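Local coordinates for oligopeptide-binding protein appA (Bacillus subtilis, PDB 1XOC), which captures oligopeptides outside the cell as the binding component of an oligopeptide permease that can support both sporulation and genetic competence, at residues A[271-276]-A[282-287]; A[345-348]-A[353-356]; A[350-353]-A[358-361]; A[379-384]-A[389-394]. One frame throughout, in Å; residues are numbered along the deposited sequence.

Contact 1. Residues A[271-276]-A[282-287]; sequences WNEKNE and KVRQAL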
loop_
_atom_site.group_PDB
_atom_site.type_symbol
_atom_site.label_atom_id
_atom_site.label_comp_id
_atom_site.label_asym_id
_atom_site.label_seq_id
_atom_site.Cartn_x
_atom_site.Cartn_y
_atom_site.Cartn_z
ATOM N N TRP A 271 1.292 16.741 -1.069
ATOM C CA TRP A 271 1.901 18.018 -1.415
ATOM C C TRP A 271 3.409 17.964 -1.150
ATOM O O TRP A 271 3.827 17.911 -0.017
ATOM C CB TRP A 271 1.285 19.138 -0.573
ATOM C CG TRP A 271 -0.211 19.240 -0.596
ATOM C CD1 TRP A 271 -1.054 19.014 0.435
ATOM C CD2 TRP A 271 -1.022 19.653 -1.689
ATOM N NE1 TRP A 271 -2.350 19.223 0.045
ATOM C CE2 TRP A 271 -2.352 19.623 -1.259
ATOM C CE3 TRP A 271 -0.757 20.041 -2.998
ATOM C CZ2 TRP A 271 -3.410 19.974 -2.080
ATOM C CZ3 TRP A 271 -1.809 20.382 -3.812
ATOM C CH2 TRP A 271 -3.115 20.349 -3.353
ATOM N N ASN A 272 4.212 17.953 -2.208
ATOM C CA ASN A 272 5.654 17.766 -2.051
ATOM C C ASN A 272 6.306 19.016 -1.484
ATOM O O ASN A 272 6.366 20.033 -2.154
ATOM C CB ASN A 272 6.299 17.408 -3.387
ATOM C CG ASN A 272 7.721 16.919 -3.241
ATOM O OD1 ASN A 272 8.300 16.375 -4.176
ATOM N ND2 ASN A 272 8.280 17.082 -2.066
ATOM N N GLU A 273 6.778 18.938 -0.237
ATOM C CA GLU A 273 7.387 20.102 0.447
ATOM C C GLU A 273 8.816 20.432 -0.042
ATOM O O GLU A 273 9.411 21.431 0.383
ATOM C CB GLU A 273 7.320 19.917 1.956
ATOM C CG GLU A 273 5.894 19.701 2.433
ATOM C CD GLU A 273 5.748 19.636 3.914
ATOM O OE1 GLU A 273 4.783 18.979 4.369
ATOM O OE2 GLU A 273 6.583 20.235 4.617
ATOM N N LYS A 274 9.348 19.639 -0.969
ATOM C CA LYS A 274 10.520 20.047 -1.745
ATOM C C LYS A 274 10.155 21.235 -2.618
ATOM O O LYS A 274 11.004 22.079 -2.913
ATOM C CB LYS A 274 11.024 18.930 -2.649
ATOM C CG LYS A 274 12.063 18.056 -2.049
ATOM C CD LYS A 274 12.552 17.029 -3.067
ATOM C CE LYS A 274 13.762 17.503 -3.848
ATOM N NZ LYS A 274 13.944 16.664 -5.090
ATOM N N ASN A 275 8.896 21.295 -3.042
ATOM C CA ASN A 275 8.391 22.419 -3.834
ATOM C C ASN A 275 8.050 23.594 -2.927
ATOM O O ASN A 275 7.245 23.465 -2.013
ATOM C CB ASN A 275 7.162 22.004 -4.659
ATOM C CG ASN A 275 6.775 23.032 -5.718
ATOM O OD1 ASN A 275 6.631 24.222 -5.426
ATOM N ND2 ASN A 275 6.577 22.572 -6.949
ATOM N N GLU A 276 8.679 24.736 -3.207
ATOM C CA GLU A 276 8.472 25.992 -2.491
ATOM C C GLU A 276 6.999 26.291 -2.209
ATOM O O GLU A 276 6.660 26.860 -1.168
ATOM C CB GLU A 276 9.017 27.167 -3.324
ATOM C CG GLU A 276 10.498 27.119 -3.675
ATOM C CD GLU A 276 10.861 28.057 -4.860
ATOM O OE1 GLU A 276 10.713 29.303 -4.724
ATOM O OE2 GLU A 276 11.295 27.544 -5.931
ATOM N N LYS A 282 0.321 26.966 6.366
ATOM C CA LYS A 282 -0.906 27.738 6.147
ATOM C C LYS A 282 -1.406 27.621 4.704
ATOM O O LYS A 282 -2.619 27.569 4.465
ATOM C CB LYS A 282 -0.731 29.204 6.553
ATOM C CG LYS A 282 -2.057 29.843 6.892
ATOM C CD LYS A 282 -1.902 31.113 7.693
ATOM C CE LYS A 282 -1.914 32.288 6.788
ATOM N NZ LYS A 282 -3.164 32.228 6.019
ATOM N N VAL A 283 -0.474 27.540 3.757
ATOM C CA VAL A 283 -0.822 27.309 2.351
ATOM C C VAL A 283 -1.471 25.928 2.178
ATOM O O VAL A 283 -2.521 25.820 1.544
ATOM C CB VAL A 283 0.407 27.498 1.415
ATOM C CG1 VAL A 283 0.156 26.942 -0.006
ATOM C CG2 VAL A 283 0.780 28.983 1.360
ATOM N N ARG A 284 -0.856 24.885 2.737
ATOM C CA ARG A 284 -1.439 23.542 2.672
ATOM C C ARG A 284 -2.836 23.491 3.286
ATOM O O ARG A 284 -3.747 22.898 2.714
ATOM C CB ARG A 284 -0.538 22.497 3.317
ATOM C CG ARG A 284 0.782 22.335 2.611
ATOM C CD ARG A 284 1.503 21.098 3.053
ATOM N NE ARG A 284 1.685 21.046 4.511
ATOM C CZ ARG A 284 2.724 21.557 5.168
ATOM N NH1 ARG A 284 3.695 22.189 4.523
ATOM N NH2 ARG A 284 2.780 21.466 6.487
ATOM N N GLN A 285 -3.020 24.157 4.423
ATOM C CA GLN A 285 -4.344 24.258 5.039
ATOM C C GLN A 285 -5.343 24.977 4.126
ATOM O O GLN A 285 -6.514 24.611 4.061
ATOM C CB GLN A 285 -4.260 24.989 6.377
ATOM C CG GLN A 285 -3.515 24.242 7.481
ATOM C CD GLN A 285 -3.386 25.054 8.748
ATOM O OE1 GLN A 285 -3.153 24.501 9.816
ATOM N NE2 GLN A 285 -3.524 26.378 8.638
ATOM N N ALA A 286 -4.869 26.010 3.444
ATOM C CA ALA A 286 -5.690 26.767 2.497
ATOM C C ALA A 286 -6.130 25.905 1.312
ATOM O O ALA A 286 -7.271 26.008 0.849
ATOM C CB ALA A 286 -4.933 27.976 2.008
ATOM N N LEU A 287 -5.228 25.070 0.807
ATOM C CA LEU A 287 -5.542 24.200 -0.326
ATOM C C LEU A 287 -6.641 23.218 0.045
ATOM O O LEU A 287 -7.587 23.003 -0.712
ATOM C CB LEU A 287 -4.299 23.455 -0.799
ATOM C CG LEU A 287 -3.179 24.286 -1.418
ATOM C CD1 LEU A 287 -1.861 23.533 -1.462
ATOM C CD2 LEU A 287 -3.553 24.718 -2.808
#
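W271 ends its strand with the indole laid against helix 281-289. L287 CD1 stands almost exactly on the ring normal, 3.7 Å from the centroid of the W271 six-membered ring, a CH-pi contact made from above one face; L287 CB reaches the same benzo portion at CZ2 (3.8 Å). The other end of the indole is tied by its NE1 to T484 OG1, which probably helps fix how the ring is turned. On the helix side, R284 CD passes W271 CB at 4.1 Å. Should an alanine stand here instead of W271, L287 CD1 would probably lose its aromatic floor and T484 its N-H partner. At N272 the chain enters a type I turn closed by N275 N to N272 O. E273, within that turn, sends an extended side chain across R284 at about a right angle. Its carboxylate lies flat over the guanidinium, the two planes only 8° apart, with E273 OE1 3.3 Å above the R284 plane and over its centre. E273 OE1 is 3.4 Å from R284 NH1 but well out of the guanidinium plane, where no N-H points, so the salt bridge is charge alone. The R284 N-H groups serve backbone carbonyls: NE that of Q481, NH2 that of D480 and NH1 that of F278. The chemistry divides by direction: carbonyls hold the guanidinium at its nitrogens, while E273 probably offsets its charge through the face.

Contact 2. Residues A[345-348]-A[353-356]; sequences KDTN and LDKD. With ZN (zinc ion), chain M.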
loop_
_atom_site.group_PDB
_atom_site.type_symbol
_atom_site.label_atom_id
_atom_site.label_comp_id
_atom_site.label_asym_id
_atom_site.label_seq_id
_atom_site.Cartn_x
_atom_site.Cartn_y
_atom_site.Cartn_z
ATOM N N LYS A 345 -1.002 36.956 -3.592
ATOM C CA LYS A 345 -2.059 37.706 -4.257
ATOM C C LYS A 345 -1.670 37.925 -5.710
ATOM O O LYS A 345 -0.491 37.933 -6.043
ATOM C CB LYS A 345 -2.331 39.032 -3.533
ATOM C CG LYS A 345 -1.433 40.183 -3.899
ATOM C CD LYS A 345 -1.983 41.514 -3.342
ATOM C CE LYS A 345 -1.847 41.601 -1.805
ATOM N NZ LYS A 345 -2.721 40.649 -1.035
ATOM N N ASP A 346 -2.663 38.050 -6.580
ATOM C CA ASP A 346 -2.406 38.309 -7.987
ATOM C C ASP A 346 -1.895 39.747 -8.086
ATOM O O ASP A 346 -2.603 40.677 -7.713
ATOM C CB ASP A 346 -3.692 38.126 -8.791
ATOM C CG ASP A 346 -3.499 38.399 -10.305
ATOM O OD1 ASP A 346 -2.370 38.714 -10.804
ATOM O OD2 ASP A 346 -4.508 38.318 -11.034
ATOM N N THR A 347 -0.664 39.912 -8.568
ATOM C CA THR A 347 -0.048 41.236 -8.691
ATOM C C THR A 347 0.233 41.616 -10.138
ATOM O O THR A 347 0.944 42.586 -10.399
ATOM C CB THR A 347 1.284 41.293 -7.936
ATOM O OG1 THR A 347 2.164 40.285 -8.449
ATOM C CG2 THR A 347 1.066 41.072 -6.458
ATOM N N ASN A 348 -0.317 40.860 -11.080
ATOM C CA ASN A 348 -0.088 41.133 -12.498
ATOM C C ASN A 348 -1.341 40.984 -13.372
ATOM O O ASN A 348 -1.246 40.927 -14.619
ATOM C CB ASN A 348 1.070 40.255 -13.018
ATOM C CG ASN A 348 0.947 38.810 -12.594
ATOM O OD1 ASN A 348 1.949 38.147 -12.308
ATOM N ND2 ASN A 348 -0.290 38.307 -12.533
ATOM N N LEU A 353 -2.397 33.671 -8.564
ATOM C CA LEU A 353 -1.700 34.268 -7.432
ATOM C C LEU A 353 -0.197 34.328 -7.636
ATOM O O LEU A 353 0.391 33.445 -8.261
ATOM C CB LEU A 353 -2.005 33.503 -6.142
ATOM C CG LEU A 353 -3.480 33.409 -5.743
ATOM C CD1 LEU A 353 -3.644 32.430 -4.610
ATOM C CD2 LEU A 353 -4.044 34.752 -5.351
ATOM N N ASP A 354 0.412 35.337 -7.021
ATOM C CA ASP A 354 1.800 35.706 -7.242
ATOM C C ASP A 354 2.451 35.933 -5.854
ATOM O O ASP A 354 1.799 36.442 -4.953
ATOM C CB ASP A 354 1.838 36.992 -8.101
ATOM C CG ASP A 354 1.310 36.777 -9.538
ATOM O OD1 ASP A 354 2.075 36.221 -10.341
ATOM O OD2 ASP A 354 0.169 37.123 -9.969
ATOM N N LYS A 355 3.707 35.520 -5.677
ATOM C CA LYS A 355 4.484 35.807 -4.480
ATOM C C LYS A 355 5.976 35.758 -4.786
ATOM O O LYS A 355 6.462 34.797 -5.373
ATOM C CB LYS A 355 4.156 34.826 -3.358
ATOM C CG LYS A 355 5.035 35.005 -2.131
ATOM C CD LYS A 355 4.562 34.181 -0.958
ATOM C CE LYS A 355 5.483 34.386 0.223
ATOM N NZ LYS A 355 4.859 33.823 1.440
ATOM N N ASP A 356 6.686 36.809 -4.384
ATOM C CA ASP A 356 8.143 36.899 -4.532
ATOM C C ASP A 356 8.613 36.503 -5.935
ATOM O O ASP A 356 9.536 35.704 -6.082
ATOM C CB ASP A 356 8.833 36.038 -3.461
ATOM C CG ASP A 356 8.537 36.513 -2.030
ATOM O OD1 ASP A 356 8.448 37.744 -1.801
ATOM O OD2 ASP A 356 8.401 35.644 -1.130
HETATM ZN ZN ZN M . 0.159 36.162 -11.988
#
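D354 reaches from its short strand into the loop 345-348. Its CB touches both K345 O, at 3.2 Å, and T347 OG1, at 3.3 Å. CG follows with its bond anti to the carbonyl carbon (chi1 -67°), and the carboxylate then clasps the zinc with both oxygens. D354 OD1 is the longer bond to the zinc ion at 2.5 Å and OD2 the shorter at 2.2 Å. OD2 also accepts T347 N at 3.2 Å, on its anti side and somewhat out of the carboxylate plane. N348, another zinc ligand, turns its amide nearly perpendicular to this carboxylate. Beside D354 lies D346, pointing the same way, with D346 OD1 3.1 Å from D354 OD2, two acceptors, each with a backbone N-H of its own and OD2 also on the zinc, which probably eases their closeness. D346 takes N348 N on OD1 (3.0 Å), an Asx turn, and G351 N on OD2. Replacing D346 by an alanine would probably leave the N-H groups of N348 and G351 without their acceptor and the metal loop freer to shift. Along the backbone, K345 and D354 form one antiparallel hydrogen-bonded pair, while L353 CD2 packs on K345 CA. Residues 345-348 lie in the loop between helix 332-341 and strand 354-355, which pairs with strand 358-367 at the margin of the large mixed sheet; the L353 side chain touches W344 and I389.

Contact 3. Residues A[350-353]-A[358-361]; sequences DGIL and KKFS. With ZN (zinc ion), chain M.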
loop_
_atom_site.group_PDB
_atom_site.type_symbol
_atom_site.label_atom_id
_atom_site.label_comp_id
_atom_site.label_asym_id
_atom_site.label_seq_id
_atom_site.Cartn_x
_atom_site.Cartn_y
_atom_site.Cartn_z
ATOM N N ASP A 350 -3.288 38.556 -14.045
ATOM C CA ASP A 350 -3.402 37.374 -14.912
ATOM C C ASP A 350 -4.363 36.318 -14.355
ATOM O O ASP A 350 -4.539 35.246 -14.941
ATOM C CB ASP A 350 -2.016 36.774 -15.203
ATOM C CG ASP A 350 -1.392 36.040 -13.970
ATOM O OD1 ASP A 350 -1.991 36.010 -12.790
ATOM O OD2 ASP A 350 -0.265 35.512 -14.136
ATOM N N GLY A 351 -4.967 36.619 -13.208
ATOM C CA GLY A 351 -5.900 35.717 -12.566
ATOM C C GLY A 351 -5.243 34.657 -11.702
ATOM O O GLY A 351 -5.934 33.855 -11.071
ATOM N N ILE A 352 -3.918 34.617 -11.649
ATOM C CA ILE A 352 -3.282 33.603 -10.815
ATOM C C ILE A 352 -2.355 34.207 -9.774
ATOM O O ILE A 352 -1.604 35.132 -10.058
ATOM C CB ILE A 352 -2.598 32.475 -11.647
ATOM C CG1 ILE A 352 -1.106 32.709 -11.856
ATOM C CG2 ILE A 352 -3.298 32.245 -12.993
ATOM C CD1 ILE A 352 -0.368 31.431 -11.845
ATOM N N LEU A 353 -2.397 33.671 -8.564
ATOM C CA LEU A 353 -1.700 34.268 -7.432
ATOM C C LEU A 353 -0.197 34.328 -7.636
ATOM O O LEU A 353 0.391 33.445 -8.261
ATOM C CB LEU A 353 -2.005 33.503 -6.142
ATOM C CG LEU A 353 -3.480 33.409 -5.743
ATOM C CD1 LEU A 353 -3.644 32.430 -4.610
ATOM C CD2 LEU A 353 -4.044 34.752 -5.351
ATOM N N LYS A 358 7.104 34.669 -8.157
ATOM C CA LYS A 358 6.727 33.300 -8.515
ATOM C C LYS A 358 5.211 33.196 -8.609
ATOM O O LYS A 358 4.508 33.773 -7.783
ATOM C CB LYS A 358 7.205 32.318 -7.442
ATOM C CG LYS A 358 8.585 31.699 -7.672
ATOM C CD LYS A 358 8.684 30.333 -6.971
ATOM C CE LYS A 358 7.852 29.254 -7.694
ATOM N NZ LYS A 358 7.511 28.099 -6.820
ATOM N N LYS A 359 4.712 32.436 -9.583
ATOM C CA LYS A 359 3.275 32.262 -9.744
ATOM C C LYS A 359 2.892 30.926 -9.148
ATOM O O LYS A 359 3.699 30.007 -9.150
ATOM C CB LYS A 359 2.867 32.372 -11.218
ATOM C CG LYS A 359 3.241 31.204 -12.119
ATOM C CD LYS A 359 2.865 31.468 -13.595
ATOM C CE LYS A 359 2.849 30.165 -14.432
ATOM N NZ LYS A 359 1.811 30.158 -15.525
ATOM N N PHE A 360 1.676 30.830 -8.620
ATOM C CA PHE A 360 1.209 29.602 -7.991
ATOM C C PHE A 360 0.703 28.689 -9.108
ATOM O O PHE A 360 -0.474 28.703 -9.447
ATOM C CB PHE A 360 0.112 29.889 -6.969
ATOM C CG PHE A 360 0.074 28.909 -5.824
ATOM C CD1 PHE A 360 0.051 29.365 -4.516
ATOM C CD2 PHE A 360 0.070 27.528 -6.048
ATOM C CE1 PHE A 360 0.011 28.484 -3.449
ATOM C CE2 PHE A 360 0.028 26.636 -4.968
ATOM C CZ PHE A 360 0.003 27.124 -3.677
ATOM N N SER A 361 1.637 27.926 -9.672
ATOM C CA SER A 361 1.404 27.039 -10.796
ATOM C C SER A 361 2.189 25.753 -10.583
ATOM O O SER A 361 3.387 25.804 -10.298
ATOM C CB SER A 361 1.906 27.697 -12.071
ATOM O OG SER A 361 1.777 26.821 -13.176
HETATM ZN ZN ZN M . 0.159 36.162 -11.988
#
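I352 CD1 presses on K359, coming within 3.4 Å of K359 CB, tighter than usual carbon contact, and touches CG and CD as well, the two side chains crossing at a slant. The same methyl lies 3.6 Å from F360 O. The first torsion of I352 (chi1 96°) is off a staggered value, so this closeness needs some caution. Beside it F360 N bonds to L353 O, 2.9 Å and fairly straight, and K359 CA adds a C-H...O contact to that oxygen. F360 is the centre of an inverse gamma turn, and its CB meets the CB of L353.

Further out, I352 is probably positioned by the metal loop. D350 binds zinc through both carboxylate oxygens, each of OD1 and OD2 at 2.3 Å from the ion, and I352 belongs to the site through its backbone O, 2.8 Å from the zinc ion. D350 OD1 additionally accepts I352 N at 2.6 Å, from above the carboxylate plane, making an Asx turn. G351 lies between them at backbone angles where a CB would jam against the D350 carbonyl. The K359 chain leads on to E390, whose OE1 takes both its ammonium, in a salt bridge, and the hydroxyl of S361. D346, N348, D350, the I352 carbonyl and D354 follow the spacing of calcium-binding DxDxDG loops, though with zinc here and D346 not bound to it but holding N348 N and G351 N; a short beta hairpin follows.

Contact 4. Residues A[379-384]-A[389-394]; sequences VVQEQL and IEVKTQ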
loop_
_atom_site.group_PDB
_atom_site.type_symbol
_atom_site.label_atom_id
_atom_site.label_comp_id
_atom_site.label_asym_id
_atom_site.label_seq_id
_atom_site.Cartn_x
_atom_site.Cartn_y
_atom_site.Cartn_z
ATOM N N VAL A 379 -11.133 17.865 -11.200
ATOM C CA VAL A 379 -11.958 18.633 -10.272
ATOM C C VAL A 379 -11.103 19.565 -9.391
ATOM O O VAL A 379 -11.456 20.723 -9.160
ATOM C CB VAL A 379 -12.827 17.702 -9.393
ATOM C CG1 VAL A 379 -13.525 18.508 -8.300
ATOM C CG2 VAL A 379 -13.879 16.958 -10.223
ATOM N N VAL A 380 -9.976 19.064 -8.919
ATOM C CA VAL A 380 -9.021 19.889 -8.185
ATOM C C VAL A 380 -8.528 21.047 -9.061
ATOM O O VAL A 380 -8.449 22.202 -8.613
ATOM C CB VAL A 380 -7.840 19.045 -7.641
ATOM C CG1 VAL A 380 -6.776 19.943 -7.011
ATOM C CG2 VAL A 380 -8.345 18.007 -6.631
ATOM N N GLN A 381 -8.194 20.772 -10.317
ATOM C CA GLN A 381 -7.795 21.860 -11.230
ATOM C C GLN A 381 -8.851 22.925 -11.323
ATOM O O GLN A 381 -8.537 24.115 -11.328
ATOM C CB GLN A 381 -7.503 21.285 -12.601
ATOM C CG GLN A 381 -7.231 22.245 -13.695
ATOM C CD GLN A 381 -7.102 21.493 -14.984
ATOM O OE1 GLN A 381 -8.078 20.910 -15.479
ATOM N NE2 GLN A 381 -5.883 21.476 -15.538
ATOM N N GLU A 382 -10.110 22.516 -11.427
ATOM C CA GLU A 382 -11.195 23.483 -11.582
ATOM C C GLU A 382 -11.439 24.274 -10.294
ATOM O O GLU A 382 -11.605 25.492 -10.347
ATOM C CB GLU A 382 -12.476 22.800 -12.103
ATOM C CG GLU A 382 -12.311 22.334 -13.572
ATOM C CD GLU A 382 -13.429 21.400 -14.122
ATOM O OE1 GLU A 382 -14.276 20.914 -13.321
ATOM O OE2 GLU A 382 -13.444 21.138 -15.365
ATOM N N GLN A 383 -11.469 23.582 -9.154
ATOM C CA GLN A 383 -11.726 24.225 -7.863
ATOM C C GLN A 383 -10.603 25.179 -7.451
ATOM O O GLN A 383 -10.873 26.268 -6.942
ATOM C CB GLN A 383 -12.040 23.189 -6.758
ATOM C CG GLN A 383 -13.390 22.481 -6.981
ATOM C CD GLN A 383 -13.758 21.469 -5.919
ATOM O OE1 GLN A 383 -14.765 20.736 -6.030
ATOM N NE2 GLN A 383 -12.951 21.379 -4.918
ATOM N N LEU A 384 -9.351 24.803 -7.687
ATOM C CA LEU A 384 -8.242 25.693 -7.349
ATOM C C LEU A 384 -8.113 26.871 -8.308
ATOM O O LEU A 384 -7.614 27.939 -7.915
ATOM C CB LEU A 384 -6.927 24.912 -7.257
ATOM C CG LEU A 384 -6.885 23.875 -6.127
ATOM C CD1 LEU A 384 -5.533 23.199 -6.068
ATOM C CD2 LEU A 384 -7.201 24.503 -4.772
ATOM N N ILE A 389 -5.139 29.604 -8.444
ATOM C CA ILE A 389 -4.064 28.632 -8.478
ATOM C C ILE A 389 -4.176 27.817 -9.770
ATOM O O ILE A 389 -5.241 27.278 -10.075
ATOM C CB ILE A 389 -4.144 27.719 -7.260
ATOM C CG1 ILE A 389 -3.796 28.536 -6.006
ATOM C CG2 ILE A 389 -3.208 26.523 -7.429
ATOM C CD1 ILE A 389 -3.859 27.762 -4.700
ATOM N N GLU A 390 -3.069 27.738 -10.505
ATOM C CA GLU A 390 -3.003 27.091 -11.810
ATOM C C GLU A 390 -2.439 25.676 -11.673
ATOM O O GLU A 390 -1.308 25.478 -11.230
ATOM C CB GLU A 390 -2.123 27.922 -12.757
ATOM C CG GLU A 390 -1.891 27.310 -14.133
ATOM C CD GLU A 390 -1.103 28.209 -15.067
ATOM O OE1 GLU A 390 0.080 28.521 -14.800
ATOM O OE2 GLU A 390 -1.672 28.610 -16.098
ATOM N N VAL A 391 -3.232 24.690 -12.071
ATOM C CA VAL A 391 -2.772 23.303 -12.045
ATOM C C VAL A 391 -2.849 22.651 -13.431
ATOM O O VAL A 391 -3.840 22.808 -14.147
ATOM C CB VAL A 391 -3.393 22.466 -10.862
ATOM C CG1 VAL A 391 -4.550 23.098 -10.227
ATOM C CG2 VAL A 391 -3.616 20.981 -11.222
ATOM N N LYS A 392 -1.734 22.028 -13.816
ATOM C CA LYS A 392 -1.629 21.162 -14.978
ATOM C C LYS A 392 -1.822 19.744 -14.484
ATOM O O LYS A 392 -1.179 19.340 -13.513
ATOM C CB LYS A 392 -0.234 21.277 -15.612
ATOM C CG LYS A 392 -0.038 20.397 -16.880
ATOM C CD LYS A 392 1.312 20.623 -17.598
ATOM C CE LYS A 392 2.425 19.773 -16.975
ATOM N NZ LYS A 392 2.324 18.318 -17.313
ATOM N N THR A 393 -2.674 18.969 -15.135
ATOM C CA THR A 393 -2.832 17.577 -14.711
ATOM C C THR A 393 -1.933 16.697 -15.583
ATOM O O THR A 393 -1.639 17.048 -16.729
ATOM C CB THR A 393 -4.309 17.107 -14.739
ATOM O OG1 THR A 393 -4.808 17.145 -16.071
ATOM C CG2 THR A 393 -5.189 17.973 -13.879
ATOM N N GLN A 394 -1.465 15.578 -15.031
ATOM C CA GLN A 394 -0.640 14.656 -15.798
ATOM C C GLN A 394 -0.918 13.243 -15.319
ATOM O O GLN A 394 -0.849 12.973 -14.137
ATOM C CB GLN A 394 0.840 15.016 -15.674
ATOM C CG GLN A 394 1.739 14.255 -16.648
ATOM C CD GLN A 394 3.226 14.389 -16.331
ATOM O OE1 GLN A 394 4.002 13.514 -16.670
ATOM N NE2 GLN A 394 3.616 15.459 -15.671
HETATM O O HOH W 1 -6.225 25.355 -11.941
HETATM O O HOH W 2 -3.840 20.190 -17.642
#
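L384 O receives I389 N at 3.0 Å across the turn that reverses the chain, and from there helix 379-384 and strand 390-394 run nearly antiparallel, their axes at 167° and 7.6 Å apart at the closest. A water bridges the backbones next to this bond: it donates to Q381 O and to I389 O and accepts from V391 N, satisfying three groups at once. Helix and strand are the second and third elements of a beta-alpha-beta crossover, in which strand 358-367 comes first and then pairs in parallel with strand 390-396. Q381 spans the outer part of the interface. With its CG anti to the backbone N (chi1 173°) the extended chain carries the amide to the strand, where Q381 NE2 gives V391 O a 2.8 Å bond that is almost straight and lies in the amide plane. A second water accepts from both Q381 NE2 and T393 N, while T393 CG2 comes against the same amide nitrogen at 3.9 Å. Further in, V391 CG1 lies 3.6 Å from Q381 CA, the valine holding a nearly eclipsed chi1 of 15°. L384 CB meets I389 CB at 4.0 Å and V391 CG1 at 4.2 Å, and L287 of helix 281-289 packs on both L384 and I389.

How the contacts relate
From the N terminus, contact 1 comes first, closing the loop that leaves strand 265-271 and enters helix 281-289. After helix 332-341 the chain makes contact 2 around the metal loop. Contact 3 starts before contact 2 has ended: the two interleave, share L353 and both touch the zinc ion. Contact 4 follows, closing the link from helix 371-385 to strand 390-396. In space the four form one connected patch. V283 of contact 1 packs on F360 of contact 3; contact 1 meets contact 4 through apolar packing, and contact 3 meets contact 4 through the neighbouring strands 358-367 and 390-396. The zinc loop is thereby joined to the mixed sheet and its flanking helices.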